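Long-range contacts in dehydrogenase (Sinorhizobium meliloti, PDB 3UOE), which probably acts as an oxidoreductase, as a member of the LDH2/MDH2 (malate/L-lactate dehydrogenase) family: residues 54-59 / 142-146; 131-135 / 262-266; 207-211 / 233-237. All coordinates share one frame; numbering follows the deposited sequence.

Contact 1. Residues 54-59 / 142-146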
loop_
_atom_site.group_PDB
_atom_site.type_symbol
_atom_site.label_atom_id
_atom_site.label_comp_id
_atom_site.label_asym_id
_atom_site.label_seq_id
_atom_site.Cartn_x
_atom_site.Cartn_y
_atom_site.Cartn_z
ATOM N N ASN A 54 18.088 16.746 -9.812
ATOM C CA ASN A 54 18.354 15.988 -8.585
ATOM C C ASN A 54 17.539 14.703 -8.526
ATOM O O ASN A 54 18.038 13.661 -8.105
ATOM C CB ASN A 54 18.080 16.837 -7.336
ATOM C CG ASN A 54 19.155 17.887 -7.082
ATOM O OD1 ASN A 54 20.228 17.860 -7.690
ATOM N ND2 ASN A 54 18.871 18.815 -6.172
ATOM N N LEU A 55 16.283 14.776 -8.958
ATOM C CA LEU A 55 15.450 13.575 -9.038
ATOM C C LEU A 55 16.101 12.439 -9.828
ATOM O O LEU A 55 16.095 11.286 -9.397
ATOM C CB LEU A 55 14.080 13.893 -9.645
ATOM C CG LEU A 55 12.941 13.961 -8.629
ATOM C CD1 LEU A 55 12.753 12.598 -7.941
ATOM C CD2 LEU A 55 13.186 15.071 -7.605
ATOM N N LEU A 56 16.645 12.778 -10.991
ATOM C CA LEU A 56 17.222 11.792 -11.892
ATOM C C LEU A 56 18.594 11.335 -11.396
ATOM O O LEU A 56 18.920 10.160 -11.454
ATOM C CB LEU A 56 17.315 12.369 -13.311
ATOM C CG LEU A 56 15.988 12.862 -13.916
ATOM C CD1 LEU A 56 16.157 13.238 -15.390
ATOM C CD2 LEU A 56 14.855 11.821 -13.773
ATOM N N LEU A 57 19.385 12.272 -10.888
ATOM C CA LEU A 57 20.701 11.945 -10.335
ATOM C C LEU A 57 20.608 11.059 -9.088
ATOM O O LEU A 57 21.412 10.135 -8.908
ATOM C CB LEU A 57 21.480 13.227 -10.027
ATOM C CG LEU A 57 22.487 13.665 -11.094
ATOM C CD1 LEU A 57 23.759 12.850 -10.962
ATOM C CD2 LEU A 57 21.924 13.550 -12.508
ATOM N N GLU A 58 19.627 11.339 -8.231
ATOM C CA GLU A 58 19.422 10.520 -7.046
ATOM C C GLU A 58 19.042 9.097 -7.446
ATOM O O GLU A 58 19.504 8.134 -6.844
ATOM C CB GLU A 58 18.358 11.128 -6.122
ATOM C CG GLU A 58 18.808 12.369 -5.347
ATOM C CD GLU A 58 19.975 12.105 -4.391
ATOM O OE1 GLU A 58 20.091 10.994 -3.841
ATOM O OE2 GLU A 58 20.787 13.025 -4.184
ATOM N N ALA A 59 18.203 8.971 -8.468
ATOM C CA ALA A 59 17.869 7.659 -9.014
ATOM C C ALA A 59 19.136 6.926 -9.470
ATOM O O ALA A 59 19.380 5.791 -9.051
ATOM C CB ALA A 59 16.870 7.787 -10.168
HETATM N N MSE A 142 11.468 8.989 -9.332
HETATM C CA MSE A 142 11.561 8.061 -8.213
HETATM C C MSE A 142 10.829 8.568 -6.984
HETATM O O MSE A 142 11.239 9.559 -6.388
HETATM C CB MSE A 142 13.031 7.829 -7.866
HETATM C CG MSE A 142 13.266 7.056 -6.571
HETATM SE SE MSE A 142 15.188 6.913 -6.132
HETATM C CE MSE A 142 15.528 8.748 -5.565
ATOM N N LEU A 143 9.767 7.878 -6.585
ATOM C CA LEU A 143 8.918 8.379 -5.505
ATOM C C LEU A 143 9.608 8.416 -4.135
ATOM O O LEU A 143 9.180 9.150 -3.249
ATOM C CB LEU A 143 7.609 7.591 -5.429
ATOM C CG LEU A 143 6.746 7.571 -6.699
ATOM C CD1 LEU A 143 5.335 7.057 -6.392
ATOM C CD2 LEU A 143 6.684 8.953 -7.343
ATOM N N ALA A 144 10.671 7.633 -3.965
ATOM C CA ALA A 144 11.405 7.619 -2.701
ATOM C C ALA A 144 11.895 9.026 -2.348
ATOM O O ALA A 144 11.995 9.386 -1.169
ATOM C CB ALA A 144 12.587 6.626 -2.761
ATOM N N TYR A 145 12.188 9.819 -3.377
ATOM C CA TYR A 145 12.698 11.172 -3.187
ATOM C C TYR A 145 11.735 11.993 -2.317
ATOM O O TYR A 145 12.155 12.677 -1.383
ATOM C CB TYR A 145 12.903 11.857 -4.545
ATOM C CG TYR A 145 13.607 13.201 -4.462
ATOM C CD1 TYR A 145 12.901 14.360 -4.153
ATOM C CD2 TYR A 145 14.973 13.305 -4.688
ATOM C CE1 TYR A 145 13.539 15.593 -4.063
ATOM C CE2 TYR A 145 15.625 14.528 -4.606
ATOM C CZ TYR A 145 14.904 15.669 -4.292
ATOM O OH TYR A 145 15.548 16.886 -4.214
ATOM N N TYR A 146 10.447 11.909 -2.641
ATOM C CA TYR A 146 9.410 12.651 -1.937
ATOM C C TYR A 146 9.136 12.033 -0.568
ATOM O O TYR A 146 9.068 12.751 0.428
ATOM C CB TYR A 146 8.132 12.718 -2.783
ATOM C CG TYR A 146 8.415 13.059 -4.232
ATOM C CD1 TYR A 146 8.852 14.337 -4.600
ATOM C CD2 TYR A 146 8.277 12.099 -5.228
ATOM C CE1 TYR A 146 9.136 14.654 -5.933
ATOM C CE2 TYR A 146 8.547 12.400 -6.558
ATOM C CZ TYR A 146 8.977 13.676 -6.907
ATOM O OH TYR A 146 9.239 13.963 -8.228
HETATM O O HOH W 1 13.932 9.870 -10.593
#

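Contact 2. Residues 131-135 / 262-266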
loop_
_atom_site.group_PDB
_atom_site.type_symbol
_atom_site.label_atom_id
_atom_site.label_comp_id
_atom_site.label_asym_id
_atom_site.label_seq_id
_atom_site.Cartn_x
_atom_site.Cartn_y
_atom_site.Cartn_z
ATOM N N ILE A 131 -4.114 15.554 2.160
ATOM C CA ILE A 131 -3.819 14.905 0.899
ATOM C C ILE A 131 -3.798 15.905 -0.246
ATOM O O ILE A 131 -4.635 16.800 -0.313
ATOM C CB ILE A 131 -4.858 13.809 0.583
ATOM C CG1 ILE A 131 -4.519 13.115 -0.739
ATOM C CG2 ILE A 131 -6.273 14.412 0.562
ATOM C CD1 ILE A 131 -5.181 11.738 -0.911
ATOM N N ALA A 132 -2.829 15.744 -1.136
ATOM C CA ALA A 132 -2.817 16.460 -2.395
ATOM C C ALA A 132 -2.988 15.473 -3.559
ATOM O O ALA A 132 -2.258 14.474 -3.677
ATOM C CB ALA A 132 -1.529 17.280 -2.541
ATOM N N ALA A 133 -3.979 15.749 -4.399
ATOM C CA ALA A 133 -4.295 14.894 -5.529
ATOM C C ALA A 133 -3.998 15.652 -6.812
ATOM O O ALA A 133 -4.676 16.628 -7.139
ATOM C CB ALA A 133 -5.755 14.458 -5.477
ATOM N N ILE A 134 -2.984 15.181 -7.533
ATOM C CA ILE A 134 -2.424 15.888 -8.681
ATOM C C ILE A 134 -2.822 15.261 -10.005
ATOM O O ILE A 134 -2.769 14.044 -10.166
ATOM C CB ILE A 134 -0.871 15.885 -8.627
ATOM C CG1 ILE A 134 -0.365 16.472 -7.306
ATOM C CG2 ILE A 134 -0.282 16.621 -9.823
ATOM C CD1 ILE A 134 1.028 15.995 -6.938
ATOM N N ARG A 135 -3.208 16.107 -10.953
ATOM C CA ARG A 135 -3.473 15.683 -12.319
ATOM C C ARG A 135 -2.681 16.598 -13.241
ATOM O O ARG A 135 -2.134 17.604 -12.794
ATOM C CB ARG A 135 -4.972 15.771 -12.641
ATOM C CG ARG A 135 -5.513 17.196 -12.712
ATOM C CD ARG A 135 -7.036 17.226 -12.646
ATOM N NE ARG A 135 -7.573 18.572 -12.816
ATOM C CZ ARG A 135 -7.764 19.445 -11.825
ATOM N NH1 ARG A 135 -7.459 19.126 -10.570
ATOM N NH2 ARG A 135 -8.254 20.652 -12.092
ATOM N N ALA A 262 -9.822 8.165 -8.938
ATOM C CA ALA A 262 -10.955 8.692 -8.183
ATOM C C ALA A 262 -10.650 10.040 -7.560
ATOM O O ALA A 262 -11.462 10.949 -7.625
ATOM C CB ALA A 262 -11.372 7.711 -7.100
ATOM N N LEU A 263 -9.474 10.165 -6.953
ATOM C CA LEU A 263 -9.142 11.361 -6.193
ATOM C C LEU A 263 -8.470 12.450 -7.023
ATOM O O LEU A 263 -8.808 13.629 -6.884
ATOM C CB LEU A 263 -8.290 10.992 -4.976
ATOM C CG LEU A 263 -9.002 9.998 -4.048
ATOM C CD1 LEU A 263 -8.093 9.531 -2.900
ATOM C CD2 LEU A 263 -10.274 10.628 -3.502
ATOM N N ALA A 264 -7.518 12.060 -7.875
ATOM C CA ALA A 264 -6.796 13.017 -8.707
ATOM C C ALA A 264 -7.605 13.426 -9.931
ATOM O O ALA A 264 -7.389 14.504 -10.488
ATOM C CB ALA A 264 -5.441 12.455 -9.136
ATOM N N GLY A 265 -8.528 12.556 -10.345
ATOM C CA GLY A 265 -9.322 12.798 -11.536
ATOM C C GLY A 265 -8.451 12.714 -12.777
ATOM O O GLY A 265 -8.646 13.435 -13.749
ATOM N N SER A 266 -7.461 11.835 -12.732
ATOM C CA SER A 266 -6.630 11.563 -13.888
ATOM C C SER A 266 -7.285 10.409 -14.638
ATOM O O SER A 266 -8.295 9.873 -14.190
ATOM C CB SER A 266 -5.231 11.161 -13.430
ATOM O OG SER A 266 -5.308 10.208 -12.376
HETATM O O HOH W 2 -6.564 16.717 -9.157
#

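Contact 3. Residues 207-211 / 233-237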
loop_
_atom_site.group_PDB
_atom_site.type_symbol
_atom_site.label_atom_id
_atom_site.label_comp_id
_atom_site.label_asym_id
_atom_site.label_seq_id
_atom_site.Cartn_x
_atom_site.Cartn_y
_atom_site.Cartn_z
ATOM N N ILE A 207 13.061 -2.606 -18.548
ATOM C CA ILE A 207 12.940 -3.426 -19.737
ATOM C C ILE A 207 13.486 -2.673 -20.947
ATOM O O ILE A 207 14.151 -3.259 -21.795
ATOM C CB ILE A 207 11.488 -3.904 -19.977
ATOM C CG1 ILE A 207 11.151 -5.058 -19.032
ATOM C CG2 ILE A 207 11.292 -4.353 -21.426
ATOM C CD1 ILE A 207 9.703 -5.504 -19.122
ATOM N N ASN A 208 13.216 -1.373 -21.006
ATOM C CA ASN A 208 13.712 -0.531 -22.091
ATOM C C ASN A 208 15.229 -0.551 -22.123
ATOM O O ASN A 208 15.835 -0.671 -23.187
ATOM C CB ASN A 208 13.214 0.906 -21.942
ATOM C CG ASN A 208 11.712 1.021 -22.112
ATOM O OD1 ASN A 208 11.060 0.113 -22.628
ATOM N ND2 ASN A 208 11.154 2.135 -21.675
ATOM N N ASN A 209 15.832 -0.453 -20.942
ATOM C CA ASN A 209 17.275 -0.561 -20.799
ATOM C C ASN A 209 17.801 -1.888 -21.343
ATOM O O ASN A 209 18.855 -1.925 -21.981
ATOM C CB ASN A 209 17.695 -0.361 -19.343
ATOM C CG ASN A 209 19.180 -0.598 -19.125
ATOM O OD1 ASN A 209 19.628 -1.743 -18.989
ATOM N ND2 ASN A 209 19.954 0.488 -19.085
ATOM N N HIS A 210 17.070 -2.974 -21.109
ATOM C CA HIS A 210 17.437 -4.239 -21.730
ATOM C C HIS A 210 17.307 -4.188 -23.254
ATOM O O HIS A 210 18.236 -4.562 -23.977
ATOM C CB HIS A 210 16.614 -5.393 -21.167
ATOM C CG HIS A 210 17.087 -5.876 -19.832
ATOM N ND1 HIS A 210 17.538 -7.161 -19.621
ATOM C CD2 HIS A 210 17.176 -5.245 -18.638
ATOM C CE1 HIS A 210 17.879 -7.304 -18.352
ATOM N NE2 HIS A 210 17.671 -6.155 -17.735
ATOM N N ALA A 211 16.153 -3.739 -23.743
ATOM C CA ALA A 211 15.936 -3.649 -25.185
ATOM C C ALA A 211 17.077 -2.855 -25.808
ATOM O O ALA A 211 17.663 -3.261 -26.813
ATOM C CB ALA A 211 14.590 -2.983 -25.493
ATOM N N PRO A 233 13.074 -8.450 -24.947
ATOM C CA PRO A 233 12.703 -7.151 -24.372
ATOM C C PRO A 233 11.907 -6.286 -25.338
ATOM O O PRO A 233 11.031 -5.531 -24.902
ATOM C CB PRO A 233 14.066 -6.502 -24.063
ATOM C CG PRO A 233 15.027 -7.221 -24.959
ATOM C CD PRO A 233 14.535 -8.636 -24.943
ATOM N N HIS A 234 12.214 -6.384 -26.627
ATOM C CA HIS A 234 11.468 -5.638 -27.636
ATOM C C HIS A 234 10.036 -6.144 -27.723
ATOM O O HIS A 234 9.109 -5.368 -27.931
ATOM C CB HIS A 234 12.144 -5.723 -29.007
ATOM C CG HIS A 234 13.533 -5.169 -29.023
ATOM N ND1 HIS A 234 13.794 -3.816 -29.004
ATOM C CD2 HIS A 234 14.737 -5.788 -29.038
ATOM C CE1 HIS A 234 15.101 -3.624 -29.013
ATOM N NE2 HIS A 234 15.695 -4.802 -29.029
ATOM N N ALA A 235 9.862 -7.451 -27.578
ATOM C CA ALA A 235 8.527 -8.026 -27.526
ATOM C C ALA A 235 7.832 -7.519 -26.256
ATOM O O ALA A 235 6.743 -6.950 -26.308
ATOM C CB ALA A 235 8.599 -9.564 -27.542
ATOM N N ALA A 236 8.490 -7.709 -25.118
ATOM C CA ALA A 236 7.985 -7.206 -23.846
ATOM C C ALA A 236 7.514 -5.752 -23.935
ATOM O O ALA A 236 6.488 -5.401 -23.366
ATOM C CB ALA A 236 9.049 -7.368 -22.752
ATOM N N GLN A 237 8.262 -4.909 -24.650
ATOM C CA GLN A 237 7.925 -3.490 -24.741
ATOM C C GLN A 237 6.508 -3.306 -25.281
ATOM O O GLN A 237 5.782 -2.404 -24.872
ATOM C CB GLN A 237 8.935 -2.726 -25.610
ATOM C CG GLN A 237 10.254 -2.381 -24.903
ATOM C CD GLN A 237 11.169 -1.479 -25.740
ATOM O OE1 GLN A 237 11.320 -1.675 -26.940
ATOM N NE2 GLN A 237 11.783 -0.495 -25.098
#

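Contact 1. Residues 54-59 / 142-146
Leu-55 O is gripped twice: water 1 donates to it, its O 2.8 Å from Leu-55 O, and the helical N-H of Ala-59 reaches it over a longer bond. The same water accepts from the backbone of Met-142, with 2.9 Å between Met-142 N and the water O, and so links a helix carbonyl to the facing loop. Beside this polar bridge the contact is apolar, and Leu-55 carries most of it. Its CD2 stands over the centre of the Tyr-145 ring, 3.5 Å from the centroid and only 8° off the normal, a clear CH-pi contact. CD1 of the same fork meets the root of the tyrosine, 3.5 Å from Tyr-145 CB. With CG anti to the backbone N (chi1 -172°), Tyr-145 turns its ring towards helix 46-61; Glu-58 CG meets the ring edge in plane, 3.9 Å from Tyr-145 CE2. The Glu-58 carboxylate goes elsewhere, to salt bridges with Arg-62 and Arg-333. Selenomethionine Met-142 bends at its last torsion and lays CE 3.7 Å from Glu-58 CB. Tyr-146 OH, hydrogen-bonded to Met-140 O, also touches Leu-55, 3.7 Å from its CG. Helix 46-61 thus packs, by a CH-pi contact and a water bridge, against the connection that leads from strand 129-137 of the mixed sheet into helix 144-152.

Contact 2. Residues 131-135 / 262-266
A chi1 of 69° sets CG of Arg-135 between its own backbone N and carbonyl carbon, and the chain then runs extended from CG to NE, so that CD as well as CB lies 3.5 Å from Ala-264 O. The setting is an alpha/beta layer: the last turn of helix 246-264 lies on one face of the mixed sheet, against strand 129-137, while Ala-132 and Ile-134 meet helix 109-127 on the other. Small residues make the approach close. Ala-133 CB rests 3.7 Å from Ala-264 CA and 3.5 Å from Leu-263 O, and Ala-264 CB presses on Ile-134 O at 3.3 Å. Two residues before Ala-133, Ile-131 crosses Leu-263 at about a right angle, and the two meet through their CD1 atoms. Both also reach the dimer interface, packing on Leu-129 and Ile-291 of the second subunit respectively. Gly-265, with a positive phi of 69°, leaves the helical path and ends the helix beside Arg-135. Water 2 joins both backbones and the arginine: its oxygen lies 2.8 Å from Ala-133 O, 2.7 Å from Ala-264 O and 2.9 Å from Arg-135 NH1, in the plane of the guanidinium at its edge.

Contact 3. Residues 207-211 / 233-237
Ala-211 and Pro-233 form the tight part of this helix pair, where the backbones come nearest: Pro-233 CB sits 3.5 Å from Ala-211 N and 3.8 Å from Ala-211 CB. Ile-207, one turn earlier, extends the apolar seam. Its CG2, anti to the backbone N, lies 3.7 Å from Pro-233 O and 4.0 Å from Ala-236 CB. The solvent side is looser and built from Gln-237 and His-234, both exposed, with the partly exposed Asn-208. There the extended Gln-237 chain passes by Ala-211 CB and donates from NE2 to Asn-208 OD1, a short, nearly straight bond of 2.6 Å (165° at the hydrogen). The acceptor lies close to the glutamine amide plane, yet the donor stands above the asparagine carbonyl plane, 51° out of it, and the two amide planes are steeply turned against each other. His-234 adds a ring face to Ala-211 CB, 3.9 Å from CB to the ring centroid and displaced towards the rim. Asp-232 OD1, just ahead of this segment, accepts from the main-chain N of His-234. The axes of segments 207-211 and 233-237 run at 138°, an inclined, roughly antiparallel helix-helix packing that closes the connection carrying strands 222-223 and 229-230.

From the N terminus, helix 46-61 opens contact 1, and the chain then builds strands 91-96 and 99-105 and helix 109-127. Strand 129-137 opens contact 2 just before residues 142-146 close contact 1, so the two long loops cross, tied by the short link from this strand to helix 144-152. Contact 3 falls wholly within the span of contact 2: helix 204-213 and helix 233-237 close a local loop before helix 246-264 returns to the sheet. Contacts 1 and 3 follow in series. Contact 1 thus joins helix 46-61 to the connection between strand 129-137 and helix 144-152, contact 2 joins a helix to the sheet, and contact 3 joins helices 204-213 and 233-237, its centre about 30 Å from that of contact 2.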